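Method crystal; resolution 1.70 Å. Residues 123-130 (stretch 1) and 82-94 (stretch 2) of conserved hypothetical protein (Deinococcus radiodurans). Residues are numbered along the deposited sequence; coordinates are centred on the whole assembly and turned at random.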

ATOM      1  N   ASP A 123       0.581  -0.802 -17.664  1.00 23.43           N
ATOM      2  CA  ASP A 123       1.971  -1.168 -17.909  1.00 23.50           C
ATOM      3  C   ASP A 123       2.545  -0.386 -19.091  1.00 24.54           C
ATOM      4  O   ASP A 123       3.736  -0.072 -19.108  1.00 25.22           O
ATOM      5  CB  ASP A 123       2.085  -2.675 -18.137  1.00 26.28           C
ATOM      6  CG  ASP A 123       3.510  -3.133 -18.218  1.00 30.29           C
ATOM      7  OD1 ASP A 123       4.268  -2.852 -17.272  1.00 33.11           O
ATOM      8  OD2 ASP A 123       3.880  -3.758 -19.230  1.00 35.63           O
ATOM      9  N   ARG A 124       1.698  -0.037 -20.058  1.00 23.52           N
ATOM     10  CA  ARG A 124       2.151   0.683 -21.248  1.00 24.96           C
ATOM     11  C   ARG A 124       2.236   2.204 -21.056  1.00 23.13           C
ATOM     12  O   ARG A 124       2.900   2.891 -21.830  1.00 23.09           O
ATOM     13  CB  ARG A 124       1.260   0.330 -22.437  1.00 24.38           C
ATOM     14  CG  ARG A 124       1.586  -1.065 -22.997  1.00 28.86           C
ATOM     15  CD  ARG A 124       0.474  -1.636 -23.890  1.00 31.68           C
ATOM     16  N   ALA A 125       1.580   2.712 -20.020  1.00 18.63           N
ATOM     17  CA  ALA A 125       1.615   4.124 -19.695  1.00 17.36           C
ATOM     18  C   ALA A 125       3.055   4.499 -19.360  1.00 18.64           C
ATOM     19  O   ALA A 125       3.820   3.661 -18.874  1.00 22.08           O
ATOM     20  CB  ALA A 125       0.683   4.406 -18.509  1.00 16.93           C
ATOM     21  N   ASP A 126       3.433   5.742 -19.625  1.00 19.38           N
ATOM     22  CA  ASP A 126       4.795   6.192 -19.338  1.00 19.94           C
ATOM     23  C   ASP A 126       4.947   6.570 -17.877  1.00 21.95           C
ATOM     24  O   ASP A 126       6.009   6.382 -17.287  1.00 21.36           O
ATOM     25  CB  ASP A 126       5.179   7.373 -20.232  1.00 19.85           C
ATOM     26  CG  ASP A 126       5.327   6.981 -21.692  1.00 20.44           C
ATOM     27  OD1 ASP A 126       5.825   5.869 -21.964  1.00 21.01           O
ATOM     28  OD2 ASP A 126       4.973   7.798 -22.580  1.00 19.90           O
ATOM     29  N   ALA A 127       3.874   7.093 -17.286  1.00 18.79           N
ATOM     30  CA  ALA A 127       3.936   7.615 -15.943  1.00 16.06           C
ATOM     31  C   ALA A 127       2.535   7.673 -15.349  1.00 16.72           C
ATOM     32  O   ALA A 127       1.530   7.593 -16.059  1.00 16.40           O
ATOM     33  CB  ALA A 127       4.556   9.020 -15.949  1.00 16.83           C
ATOM     34  N   VAL A 128       2.499   7.806 -14.035  1.00 17.80           N
ATOM     35  CA  VAL A 128       1.298   8.146 -13.312  1.00 15.81           C
ATOM     36  C   VAL A 128       1.616   9.400 -12.507  1.00 16.20           C
ATOM     37  O   VAL A 128       2.712   9.546 -11.962  1.00 15.21           O
ATOM     38  CB  VAL A 128       0.841   6.992 -12.390  1.00 16.23           C
ATOM     39  CG1 VAL A 128       1.943   6.577 -11.357  1.00 15.48           C
ATOM     40  CG2 VAL A 128      -0.467   7.353 -11.702  1.00 16.58           C
ATOM     41  N   LEU A 129       0.629  10.280 -12.429  1.00 16.94           N
ATOM     42  CA  LEU A 129       0.746  11.544 -11.733  1.00 16.70           C
ATOM     43  C   LEU A 129      -0.219  11.500 -10.566  1.00 16.70           C
ATOM     44  O   LEU A 129      -1.398  11.214 -10.757  1.00 16.78           O
ATOM     45  CB  LEU A 129       0.372  12.693 -12.672  1.00 16.04           C
ATOM     46  CG  LEU A 129       0.224  14.069 -12.022  1.00 20.43           C
ATOM     47  CD1 LEU A 129       1.567  14.534 -11.486  1.00 21.21           C
ATOM     48  CD2 LEU A 129      -0.346  15.070 -12.968  1.00 18.55           C
ATOM     49  N   THR A 130       0.278  11.728  -9.350  1.00 16.95           N
ATOM     50  CA  THR A 130      -0.597  11.739  -8.183  1.00 18.48           C
ATOM     51  C   THR A 130      -0.234  12.830  -7.207  1.00 17.17           C
ATOM     52  O   THR A 130       0.887  13.340  -7.196  1.00 17.25           O
ATOM     53  CB  THR A 130      -0.570  10.407  -7.347  1.00 19.87           C
ATOM     54  OG1 THR A 130       0.623  10.356  -6.541  1.00 18.04           O
ATOM     55  CG2 THR A 130      -0.651   9.185  -8.224  1.00 23.17           C
TER
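Stretch 2 (82-94) AIAKALGNARRVI

Stretch 2 comes down a helix, turns once, and lays a short strand alongside stretch 1. Residues 82-87 are helical; Gly-88 leaves the helix with positive phi, a conformation that by itself favours glycine, and a type II' turn from Leu-87 to Ala-90 redirects the chain, held by Ala-90 N to Leu-87 O at 3.2 Å. Arg-92 to Ile-94 are then extended. In stretch 1 a helix ends at Arg-124, and the strand runs from Ala-127 to Thr-130. The two strands run in the same general direction, their axes crossing at -41° and approaching to 4.3 Å. Ala-127 pairs with Val-93 and Val-128 with Ile-94 in parallel register.

The polar ledger follows the parallel-strand rule, in which one residue reaches two partners on the neighbouring strand. Ile-94 does this here: its N donates to Ala-127 O at 2.8 Å, nearly straight at 169°, and its O accepts from Leu-129 N at 3.0 Å. Val-128 therefore sits between the two bonds, its CA 3.6 Å from Ile-94 O in a CA-H...O contact. Val-93 CA likewise lies 3.3 Å from Ala-127 O, so that carbonyl has a CA-H contact besides its amide donor.

At the entrance to the strands the pattern is denser. Arg-92 O accepts two successive amides, Asp-126 N at 2.6 Å and Ala-127 N at 3.1 Å, both bent, with angles of 137° and 143°. One carbonyl thus satisfies two donors just where stretch 1 enters its strand. The Asp-126 side chain, its CA-to-CB bond pointing toward stretch 2, returns the favour: OD2 accepts from Arg-92 N at 3.0 Å and 159°. A carboxylate here takes the place of a backbone acceptor, and Asp-126 and Arg-92 are joined through both backbone groups of the arginine. Arg-91 N also lies 3.2 Å from Asp-126 OD2, but its angle is too poor for a hydrogen bond.

Apolar side chains fill both faces of the sheet. On the face of Ala-127 and Val-93, Ala-127 CB rests 3.5 Å from Leu-87 CD2, bringing the end of the helix against the strand. Leu-129 spans more of stretch 2, with CB 3.8 Å from Val-93 CG2 and CD1 4.0 Å from Ile-83 CD1. On the face of Val-128 and Ile-94, Val-128 CG2 meets Ile-94 CB at 4.0 Å, while Ile-94 CD1 reaches back to Ala-125 CB at 3.4 Å.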

ATOM      1  N   ALA A  82       6.958  21.890 -14.244  1.00 18.62           N
ATOM      2  CA  ALA A  82       7.761  20.880 -13.539  1.00 19.66           C
ATOM      3  C   ALA A  82       7.299  19.471 -13.889  1.00 18.25           C
ATOM      4  O   ALA A  82       8.116  18.569 -14.101  1.00 20.95           O
ATOM      5  CB  ALA A  82       7.690  21.083 -12.027  1.00 17.92           C
ATOM      6  N   ILE A  83       5.986  19.283 -13.920  1.00 17.36           N
ATOM      7  CA  ILE A  83       5.418  17.977 -14.256  1.00 19.24           C
ATOM      8  C   ILE A  83       5.744  17.659 -15.693  1.00 19.19           C
ATOM      9  O   ILE A  83       6.205  16.557 -16.009  1.00 19.69           O
ATOM     10  CB  ILE A  83       3.892  17.943 -14.060  1.00 19.48           C
ATOM     11  CG1 ILE A  83       3.537  18.157 -12.586  1.00 20.78           C
ATOM     12  CG2 ILE A  83       3.331  16.610 -14.534  1.00 20.32           C
ATOM     13  CD1 ILE A  83       2.086  18.412 -12.322  1.00 16.57           C
ATOM     14  N   ALA A  84       5.522  18.635 -16.573  1.00 19.65           N
ATOM     15  CA  ALA A  84       5.879  18.483 -17.984  1.00 19.38           C
ATOM     16  C   ALA A  84       7.350  18.164 -18.180  1.00 18.88           C
ATOM     17  O   ALA A  84       7.693  17.280 -18.967  1.00 18.93           O
ATOM     18  CB  ALA A  84       5.504  19.716 -18.768  1.00 18.78           C
ATOM     19  N   LYS A  85       8.209  18.857 -17.443  1.00 18.22           N
ATOM     20  CA  LYS A  85       9.630  18.638 -17.527  1.00 20.16           C
ATOM     21  C   LYS A  85       9.980  17.214 -17.069  1.00 19.98           C
ATOM     22  O   LYS A  85      10.754  16.532 -17.723  1.00 20.73           O
ATOM     23  CB  LYS A  85      10.382  19.686 -16.704  1.00 19.44           C
ATOM     24  CG  LYS A  85      11.862  19.633 -16.848  1.00 27.25           C
ATOM     25  CD  LYS A  85      12.504  20.770 -16.067  1.00 27.98           C
ATOM     26  CE  LYS A  85      14.014  20.733 -16.163  1.00 41.02           C
ATOM     27  NZ  LYS A  85      14.541  19.371 -15.874  1.00 45.49           N
ATOM     28  N   ALA A  86       9.360  16.755 -15.983  1.00 19.81           N
ATOM     29  CA  ALA A  86       9.574  15.395 -15.457  1.00 20.67           C
ATOM     30  C   ALA A  86       9.208  14.278 -16.436  1.00 21.46           C
ATOM     31  O   ALA A  86       9.888  13.248 -16.485  1.00 22.98           O
ATOM     32  CB  ALA A  86       8.796  15.211 -14.173  1.00 19.03           C
ATOM     33  N   LEU A  87       8.131  14.472 -17.186  1.00 21.95           N
ATOM     34  CA  LEU A  87       7.715  13.516 -18.224  1.00 23.43           C
ATOM     35  C   LEU A  87       8.628  13.448 -19.437  1.00 26.17           C
ATOM     36  O   LEU A  87       8.716  12.406 -20.096  1.00 27.54           O
ATOM     37  CB  LEU A  87       6.331  13.883 -18.740  1.00 23.72           C
ATOM     38  CG  LEU A  87       5.203  13.584 -17.782  1.00 18.13           C
ATOM     39  CD1 LEU A  87       3.964  14.274 -18.330  1.00 20.48           C
ATOM     40  CD2 LEU A  87       5.001  12.078 -17.664  1.00 20.81           C
ATOM     41  N   GLY A  88       9.265  14.567 -19.770  1.00 26.53           N
ATOM     42  CA  GLY A  88      10.126  14.629 -20.947  1.00 27.08           C
ATOM     43  C   GLY A  88       9.366  14.302 -22.212  1.00 26.59           C
ATOM     44  O   GLY A  88       8.303  14.867 -22.467  1.00 23.41           O
ATOM     45  N   ASN A  89       9.897  13.357 -22.986  1.00 27.39           N
ATOM     46  CA  ASN A  89       9.304  12.988 -24.275  1.00 28.54           C
ATOM     47  C   ASN A  89       8.419  11.738 -24.182  1.00 27.95           C
ATOM     48  O   ASN A  89       7.826  11.323 -25.175  1.00 29.38           O
ATOM     49  CB  ASN A  89      10.397  12.834 -25.352  1.00 30.23           C
ATOM     50  CG  ASN A  89      11.571  11.983 -24.889  1.00 33.16           C
ATOM     51  N   ALA A  90       8.324  11.166 -22.980  1.00 27.26           N
ATOM     52  CA  ALA A  90       7.445  10.038 -22.690  1.00 26.55           C
ATOM     53  C   ALA A  90       6.241  10.596 -21.932  1.00 25.41           C
ATOM     54  O   ALA A  90       6.267  10.677 -20.716  1.00 25.37           O
ATOM     55  CB  ALA A  90       8.172   9.025 -21.828  1.00 26.81           C
ATOM     56  N   ARG A  91       5.215  10.997 -22.673  1.00 24.33           N
ATOM     57  CA  ARG A  91       4.179  11.875 -22.146  1.00 25.18           C
ATOM     58  C   ARG A  91       2.849  11.169 -21.867  1.00 23.61           C
ATOM     59  O   ARG A  91       1.852  11.842 -21.584  1.00 22.39           O
ATOM     60  CB  ARG A  91       3.960  13.051 -23.104  1.00 26.66           C
ATOM     61  CG  ARG A  91       5.212  13.907 -23.358  1.00 30.53           C
ATOM     62  CD  ARG A  91       4.977  14.921 -24.479  1.00 28.85           C
ATOM     63  NE  ARG A  91       6.219  15.529 -24.956  1.00 38.58           N
ATOM     64  N   ARG A  92       2.839   9.838 -21.949  1.00 21.63           N
ATOM     65  CA  ARG A  92       1.625   9.034 -21.710  1.00 20.89           C
ATOM     66  C   ARG A  92       1.455   8.863 -20.203  1.00 18.99           C
ATOM     67  O   ARG A  92       2.041   7.963 -19.583  1.00 18.21           O
ATOM     68  CB  ARG A  92       1.703   7.683 -22.421  1.00 20.69           C
ATOM     69  CG  ARG A  92       0.439   6.867 -22.325  1.00 23.02           C
ATOM     70  CD  ARG A  92       0.513   5.556 -23.154  1.00 28.23           C
ATOM     71  NE  ARG A  92      -0.779   5.231 -23.754  1.00 37.12           N
ATOM     72  CZ  ARG A  92      -1.292   5.846 -24.823  1.00 44.12           C
ATOM     73  NH1 ARG A  92      -0.645   6.845 -25.426  1.00 42.32           N
ATOM     74  NH2 ARG A  92      -2.480   5.470 -25.283  1.00 45.04           N
ATOM     75  N   VAL A  93       0.672   9.761 -19.616  1.00 16.59           N
ATOM     76  CA  VAL A  93       0.589   9.900 -18.163  1.00 15.12           C
ATOM     77  C   VAL A  93      -0.830   9.624 -17.671  1.00 15.12           C
ATOM     78  O   VAL A  93      -1.803  10.220 -18.163  1.00 16.54           O
ATOM     79  CB  VAL A  93       1.069  11.315 -17.694  1.00 14.36           C
ATOM     80  CG1 VAL A  93       0.278  12.450 -18.384  1.00 16.14           C
ATOM     81  CG2 VAL A  93       1.007  11.418 -16.185  1.00 18.86           C
ATOM     82  N   ILE A  94      -0.931   8.735 -16.683  1.00 15.04           N
ATOM     83  CA  ILE A  94      -2.205   8.411 -16.040  1.00 14.73           C
ATOM     84  C   ILE A  94      -2.538   9.497 -15.044  1.00 15.03           C
ATOM     85  O   ILE A  94      -1.720   9.802 -14.187  1.00 11.90           O
ATOM     86  CB  ILE A  94      -2.112   7.081 -15.296  1.00 14.26           C
ATOM     87  CG1 ILE A  94      -1.856   5.947 -16.269  1.00 13.82           C
ATOM     88  CG2 ILE A  94      -3.393   6.795 -14.508  1.00 17.71           C
ATOM     89  CD1 ILE A  94      -1.128   4.765 -15.608  1.00 20.50           C
TER